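Local coordinates for protein glycosyl hydrolase, family 38 (PDB 5KBP) that probably acts as an alpha-mannosidase, a family 38 glycoside hydrolase that removes alpha-linked mannose from carbohydrates, at residues K7-W21 with N225-P237. Numbering follows the deposited sequence.
Sequences KKVYIVSHSHWDREW and NHLLMMNGVDHQP
Tyr10 and His226 lie side by side on one face of two parallel strands, rings rim to rim with planes at 47°, and Tyr10 OH shares a hydrogen bond with His226 ND1 (2.8 Å). The backbones form a continuous ladder: Lys8, Tyr10, Val12 and His14 N donate to Asn225, Leu227, Met229 and Asn231 O, and Leu227, Met229 and Asn231 N to Lys8, Tyr10 and Val12 O. On the opposite face Val9 CG1 meets Met229 CG at 3.5 Å, while Val9 CG2 touches Leu227 CD1. Farther along, Ser13 OG donates to Asn231 OD1 (2.7 Å) and also bonds His260; Asn231 ND2 is held by Gly197 and Gln239, which fixes the amide's rotation. His14 swings between its own backbone N and carbonyl carbon (chi1 78°), laying one ring face over Gly232 CA, with Met230 CE 3.4 Å from His14 CD2; its NE2 bonds Tyr194 O.

Past the strands, the loops at their C-terminal ends carry a polar cluster. His16 ND1 donates to Asp234 OD2 (2.9 Å); the oxygen lies close to the imidazole plane, whereas the N-H meets the carboxylate from above. Asp18 OD2 sits 3.3 Å from Asp234 OD2. His235, in a type II turn, points its CD2 edge at the face of the Trp17 six-membered ring (planes at 78°); its NE2 gives a nearly straight bond to Asp18 O, on a lone pair (2.8 Å). Ser15 OG reaches Gln236 O.

Strand 7-13, first of the family 38 N-terminal domain, is central in a parallel sheet, between 226-231 and 256-260; helix 204-219 covers Leu227 and Met229, and helix 263-270 the Tyr10, Val12 and Leu228 face.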
loop_
_atom_site.group_PDB
_atom_site.type_symbol
_atom_site.label_atom_id
_atom_site.label_comp_id
_atom_site.label_asym_id
_atom_site.label_seq_id
_atom_site.Cartn_x
_atom_site.Cartn_y
_atom_site.Cartn_z
ATOM N N LYS A 7 32.068 19.993 -36.425
ATOM C CA LYS A 7 31.583 18.923 -35.570
ATOM C C LYS A 7 30.071 19.018 -35.391
ATOM O O LYS A 7 29.462 20.081 -35.540
ATOM C CB LYS A 7 32.281 18.966 -34.210
ATOM C CG LYS A 7 33.794 18.832 -34.290
ATOM C CD LYS A 7 34.427 18.812 -32.908
ATOM C CE LYS A 7 35.939 18.668 -32.999
ATOM N NZ LYS A 7 36.584 18.637 -31.657
ATOM N N LYS A 8 29.465 17.880 -35.065
ATOM C CA LYS A 8 28.024 17.773 -34.887
ATOM C C LYS A 8 27.696 17.625 -33.410
ATOM O O LYS A 8 28.334 16.839 -32.701
ATOM C CB LYS A 8 27.459 16.592 -35.677
ATOM C CG LYS A 8 27.558 16.764 -37.184
ATOM C CD LYS A 8 26.590 15.849 -37.912
ATOM C CE LYS A 8 26.582 16.133 -39.404
ATOM N NZ LYS A 8 25.509 15.378 -40.106
ATOM N N VAL A 9 26.697 18.376 -32.954
ATOM C CA VAL A 9 26.293 18.407 -31.554
ATOM C C VAL A 9 24.881 17.844 -31.473
ATOM O O VAL A 9 23.923 18.486 -31.923
ATOM C CB VAL A 9 26.363 19.824 -30.974
ATOM C CG1 VAL A 9 26.038 19.806 -29.499
ATOM C CG2 VAL A 9 27.741 20.429 -31.213
ATOM N N TYR A 10 24.748 16.648 -30.906
ATOM C CA TYR A 10 23.467 15.953 -30.811
ATOM C C TYR A 10 22.847 16.249 -29.451
ATOM O O TYR A 10 23.368 15.822 -28.414
ATOM C CB TYR A 10 23.649 14.451 -31.020
ATOM C CG TYR A 10 24.186 14.087 -32.387
ATOM C CD1 TYR A 10 25.546 14.145 -32.658
ATOM C CD2 TYR A 10 23.333 13.687 -33.408
ATOM C CE1 TYR A 10 26.042 13.818 -33.903
ATOM C CE2 TYR A 10 23.821 13.355 -34.657
ATOM C CZ TYR A 10 25.177 13.421 -34.898
ATOM O OH TYR A 10 25.672 13.093 -36.139
ATOM N N ILE A 11 21.732 16.970 -29.456
ATOM C CA ILE A 11 21.044 17.382 -28.237
ATOM C C ILE A 11 19.836 16.471 -28.052
ATOM O O ILE A 11 18.881 16.518 -28.835
ATOM C CB ILE A 11 20.637 18.858 -28.301
ATOM C CG1 ILE A 11 21.879 19.728 -28.501
ATOM C CG2 ILE A 11 19.889 19.258 -27.039
ATOM C CD1 ILE A 11 21.586 21.110 -29.021
ATOM N N VAL A 12 19.875 15.641 -27.014
ATOM C CA VAL A 12 18.818 14.680 -26.721
ATOM C C VAL A 12 18.071 15.169 -25.489
ATOM O O VAL A 12 18.606 15.139 -24.373
ATOM C CB VAL A 12 19.376 13.266 -26.509
ATOM C CG1 VAL A 12 18.267 12.313 -26.080
ATOM C CG2 VAL A 12 20.055 12.768 -27.777
ATOM N N SER A 13 16.835 15.622 -25.685
ATOM C CA SER A 13 15.993 16.028 -24.570
ATOM C C SER A 13 15.452 14.801 -23.846
ATOM O O SER A 13 15.081 13.805 -24.473
ATOM C CB SER A 13 14.842 16.906 -25.060
ATOM O OG SER A 13 15.329 18.114 -25.618
ATOM N N HIS A 14 15.411 14.880 -22.521
ATOM C CA HIS A 14 15.003 13.750 -21.696
ATOM C C HIS A 14 14.637 14.270 -20.313
ATOM O O HIS A 14 14.666 15.475 -20.050
ATOM C CB HIS A 14 16.118 12.708 -21.597
ATOM C CG HIS A 14 17.199 13.082 -20.632
ATOM N ND1 HIS A 14 17.215 12.645 -19.325
ATOM C CD2 HIS A 14 18.289 13.872 -20.777
ATOM C CE1 HIS A 14 18.273 13.140 -18.709
ATOM N NE2 HIS A 14 18.943 13.887 -19.569
ATOM N N SER A 15 14.293 13.340 -19.428
ATOM C CA SER A 15 14.114 13.655 -18.013
ATOM C C SER A 15 14.286 12.358 -17.235
ATOM O O SER A 15 13.452 11.454 -17.352
ATOM C CB SER A 15 12.747 14.279 -17.753
ATOM O OG SER A 15 12.635 14.696 -16.404
ATOM N N HIS A 16 15.368 12.262 -16.466
ATOM C CA HIS A 16 15.591 11.101 -15.610
ATOM C C HIS A 16 14.580 11.133 -14.473
ATOM O O HIS A 16 14.691 11.951 -13.555
ATOM C CB HIS A 16 17.019 11.100 -15.076
ATOM C CG HIS A 16 17.350 9.897 -14.248
ATOM N ND1 HIS A 16 17.552 9.963 -12.886
ATOM C CD2 HIS A 16 17.505 8.597 -14.590
ATOM C CE1 HIS A 16 17.822 8.755 -12.425
ATOM N NE2 HIS A 16 17.799 7.908 -13.438
ATOM N N TRP A 17 13.592 10.247 -14.528
ATOM C CA TRP A 17 12.435 10.318 -13.640
ATOM C C TRP A 17 12.482 9.180 -12.625
ATOM O O TRP A 17 12.017 8.070 -12.889
ATOM C CB TRP A 17 11.141 10.285 -14.429
ATOM C CG TRP A 17 9.999 10.736 -13.605
ATOM C CD1 TRP A 17 9.131 9.951 -12.904
ATOM C CD2 TRP A 17 9.614 12.090 -13.352
ATOM N NE1 TRP A 17 8.217 10.735 -12.243
ATOM C CE2 TRP A 17 8.493 12.052 -12.502
ATOM C CE3 TRP A 17 10.104 13.332 -13.770
ATOM C CZ2 TRP A 17 7.856 13.206 -12.061
ATOM C CZ3 TRP A 17 9.466 14.478 -13.331
ATOM C CH2 TRP A 17 8.354 14.406 -12.486
ATOM N N ASP A 18 13.036 9.471 -11.451
ATOM C CA ASP A 18 12.916 8.558 -10.324
ATOM C C ASP A 18 11.455 8.476 -9.904
ATOM O O ASP A 18 10.857 9.483 -9.511
ATOM C CB ASP A 18 13.793 9.030 -9.164
ATOM C CG ASP A 18 15.250 9.171 -9.558
ATOM O OD1 ASP A 18 15.950 8.140 -9.616
ATOM O OD2 ASP A 18 15.696 10.311 -9.805
ATOM N N ARG A 19 10.881 7.274 -10.000
ATOM C CA ARG A 19 9.444 7.112 -9.798
ATOM C C ARG A 19 9.028 7.525 -8.391
ATOM O O ARG A 19 7.950 8.100 -8.195
ATOM C CB ARG A 19 9.046 5.664 -10.081
ATOM C CG ARG A 19 7.558 5.440 -10.271
ATOM C CD ARG A 19 7.304 4.097 -10.937
ATOM N NE ARG A 19 5.881 3.828 -11.117
ATOM C CZ ARG A 19 5.129 3.172 -10.240
ATOM N NH1 ARG A 19 5.663 2.716 -9.115
ATOM N NH2 ARG A 19 3.843 2.971 -10.488
ATOM N N GLU A 20 9.871 7.245 -7.400
ATOM C CA GLU A 20 9.617 7.654 -6.025
ATOM C C GLU A 20 10.954 7.810 -5.320
ATOM O O GLU A 20 11.821 6.940 -5.434
ATOM C CB GLU A 20 8.731 6.636 -5.299
ATOM C CG GLU A 20 9.072 5.188 -5.606
ATOM C CD GLU A 20 8.027 4.220 -5.088
ATOM O OE1 GLU A 20 8.294 3.000 -5.078
ATOM O OE2 GLU A 20 6.937 4.680 -4.688
ATOM N N TRP A 21 11.118 8.921 -4.600
ATOM C CA TRP A 21 12.388 9.214 -3.947
ATOM C C TRP A 21 12.189 10.050 -2.687
ATOM O O TRP A 21 11.750 9.530 -1.656
ATOM C CB TRP A 21 13.328 9.931 -4.920
ATOM C CG TRP A 21 14.749 10.009 -4.444
ATOM C CD1 TRP A 21 15.302 9.333 -3.395
ATOM C CD2 TRP A 21 15.797 10.813 -4.999
ATOM N NE1 TRP A 21 16.629 9.665 -3.264
ATOM C CE2 TRP A 21 16.957 10.571 -4.237
ATOM C CE3 TRP A 21 15.866 11.712 -6.067
ATOM C CZ2 TRP A 21 18.171 11.198 -4.509
ATOM C CZ3 TRP A 21 17.072 12.333 -6.334
ATOM C CH2 TRP A 21 18.208 12.072 -5.559
ATOM N N ASN A 225 33.763 13.086 -34.155
ATOM C CA ASN A 225 33.269 14.451 -34.279
ATOM C C ASN A 225 31.806 14.582 -33.877
ATOM O O ASN A 225 31.214 15.648 -34.079
ATOM C CB ASN A 225 33.461 14.955 -35.710
ATOM C CG ASN A 225 34.922 15.077 -36.092
ATOM O OD1 ASN A 225 35.765 15.406 -35.259
ATOM N ND2 ASN A 225 35.229 14.807 -37.354
ATOM N N HIS A 226 31.217 13.529 -33.317
ATOM C CA HIS A 226 29.813 13.518 -32.928
ATOM C C HIS A 226 29.721 13.635 -31.412
ATOM O O HIS A 226 30.221 12.770 -30.684
ATOM C CB HIS A 226 29.129 12.245 -33.426
ATOM C CG HIS A 226 29.255 12.040 -34.905
ATOM N ND1 HIS A 226 28.429 12.661 -35.816
ATOM C CD2 HIS A 226 30.118 11.290 -35.630
ATOM C CE1 HIS A 226 28.774 12.299 -37.038
ATOM N NE2 HIS A 226 29.797 11.468 -36.954
ATOM N N LEU A 227 29.082 14.703 -30.943
ATOM C CA LEU A 227 29.050 15.059 -29.533
ATOM C C LEU A 227 27.636 14.907 -28.989
ATOM O O LEU A 227 26.659 15.223 -29.674
ATOM C CB LEU A 227 29.539 16.496 -29.338
ATOM C CG LEU A 227 30.793 16.855 -30.142
ATOM C CD1 LEU A 227 30.951 18.362 -30.256
ATOM C CD2 LEU A 227 32.024 16.232 -29.511
ATOM N N LEU A 228 27.533 14.429 -27.750
ATOM C CA LEU A 228 26.252 14.143 -27.114
ATOM C C LEU A 228 26.007 15.142 -25.991
ATOM O O LEU A 228 26.793 15.218 -25.040
ATOM C CB LEU A 228 26.220 12.711 -26.575
ATOM C CG LEU A 228 24.907 12.253 -25.933
ATOM C CD1 LEU A 228 23.797 12.151 -26.965
ATOM C CD2 LEU A 228 25.091 10.926 -25.212
ATOM N N MET A 229 24.921 15.903 -26.104
ATOM C CA MET A 229 24.471 16.817 -25.061
ATOM C C MET A 229 23.147 16.299 -24.514
ATOM O O MET A 229 22.153 16.237 -25.246
ATOM C CB MET A 229 24.311 18.240 -25.597
ATOM C CG MET A 229 25.581 18.851 -26.164
ATOM S SD MET A 229 26.899 19.027 -24.949
ATOM C CE MET A 229 26.094 20.052 -23.722
ATOM N N MET A 230 23.136 15.928 -23.238
ATOM C CA MET A 230 21.945 15.382 -22.597
ATOM C C MET A 230 21.129 16.531 -22.013
ATOM O O MET A 230 21.499 17.110 -20.986
ATOM C CB MET A 230 22.333 14.366 -21.527
ATOM C CG MET A 230 23.022 13.132 -22.089
ATOM S SD MET A 230 21.977 12.233 -23.256
ATOM C CE MET A 230 20.609 11.785 -22.191
ATOM N N ASN A 231 20.012 16.851 -22.666
ATOM C CA ASN A 231 19.189 18.007 -22.308
ATOM C C ASN A 231 18.136 17.571 -21.289
ATOM O O ASN A 231 16.967 17.335 -21.606
ATOM C CB ASN A 231 18.572 18.616 -23.561
ATOM C CG ASN A 231 17.581 19.718 -23.255
ATOM O OD1 ASN A 231 16.415 19.635 -23.634
ATOM N ND2 ASN A 231 18.038 20.754 -22.563
ATOM N N GLY A 232 18.570 17.468 -20.040
ATOM C CA GLY A 232 17.681 17.070 -18.967
ATOM C C GLY A 232 18.465 16.680 -17.734
ATOM O O GLY A 232 19.699 16.696 -17.720
ATOM N N VAL A 233 17.712 16.320 -16.692
ATOM C CA VAL A 233 18.281 15.934 -15.404
ATOM C C VAL A 233 17.164 15.333 -14.549
ATOM O O VAL A 233 16.046 15.129 -15.035
ATOM C CB VAL A 233 18.967 17.137 -14.718
ATOM C CG1 VAL A 233 17.941 18.114 -14.171
ATOM C CG2 VAL A 233 19.962 16.691 -13.641
ATOM N N ASP A 234 17.461 15.035 -13.284
ATOM C CA ASP A 234 16.502 14.386 -12.398
ATOM C C ASP A 234 15.257 15.245 -12.213
ATOM O O ASP A 234 15.335 16.365 -11.698
ATOM C CB ASP A 234 17.157 14.105 -11.046
ATOM C CG ASP A 234 18.376 13.209 -11.163
ATOM O OD1 ASP A 234 19.472 13.730 -11.464
ATOM O OD2 ASP A 234 18.240 11.986 -10.951
ATOM N N HIS A 235 14.107 14.708 -12.630
ATOM C CA HIS A 235 12.810 15.371 -12.470
ATOM C C HIS A 235 12.799 16.743 -13.138
ATOM O O HIS A 235 12.199 17.697 -12.634
ATOM C CB HIS A 235 12.423 15.480 -10.993
ATOM C CG HIS A 235 12.286 14.158 -10.302
ATOM N ND1 HIS A 235 12.772 13.928 -9.034
ATOM C CD2 HIS A 235 11.708 13.000 -10.701
ATOM C CE1 HIS A 235 12.507 12.681 -8.682
ATOM N NE2 HIS A 235 11.861 12.097 -9.676
ATOM N N GLN A 236 13.460 16.845 -14.277
ATOM C CA GLN A 236 13.547 18.122 -14.973
ATOM C C GLN A 236 12.345 18.304 -15.890
ATOM O O GLN A 236 12.061 17.421 -16.708
ATOM C CB GLN A 236 14.826 18.207 -15.793
ATOM C CG GLN A 236 15.020 19.527 -16.525
ATOM C CD GLN A 236 15.396 20.671 -15.599
ATOM O OE1 GLN A 236 15.631 20.471 -14.407
ATOM N NE2 GLN A 236 15.460 21.877 -16.149
ATOM N N PRO A 237 11.619 19.414 -15.780
ATOM C CA PRO A 237 10.594 19.717 -16.783
ATOM C C PRO A 237 11.234 19.890 -18.151
ATOM O O PRO A 237 12.376 20.340 -18.274
ATOM C CB PRO A 237 9.977 21.027 -16.282
ATOM C CG PRO A 237 10.326 21.089 -14.827
ATOM C CD PRO A 237 11.657 20.416 -14.702
#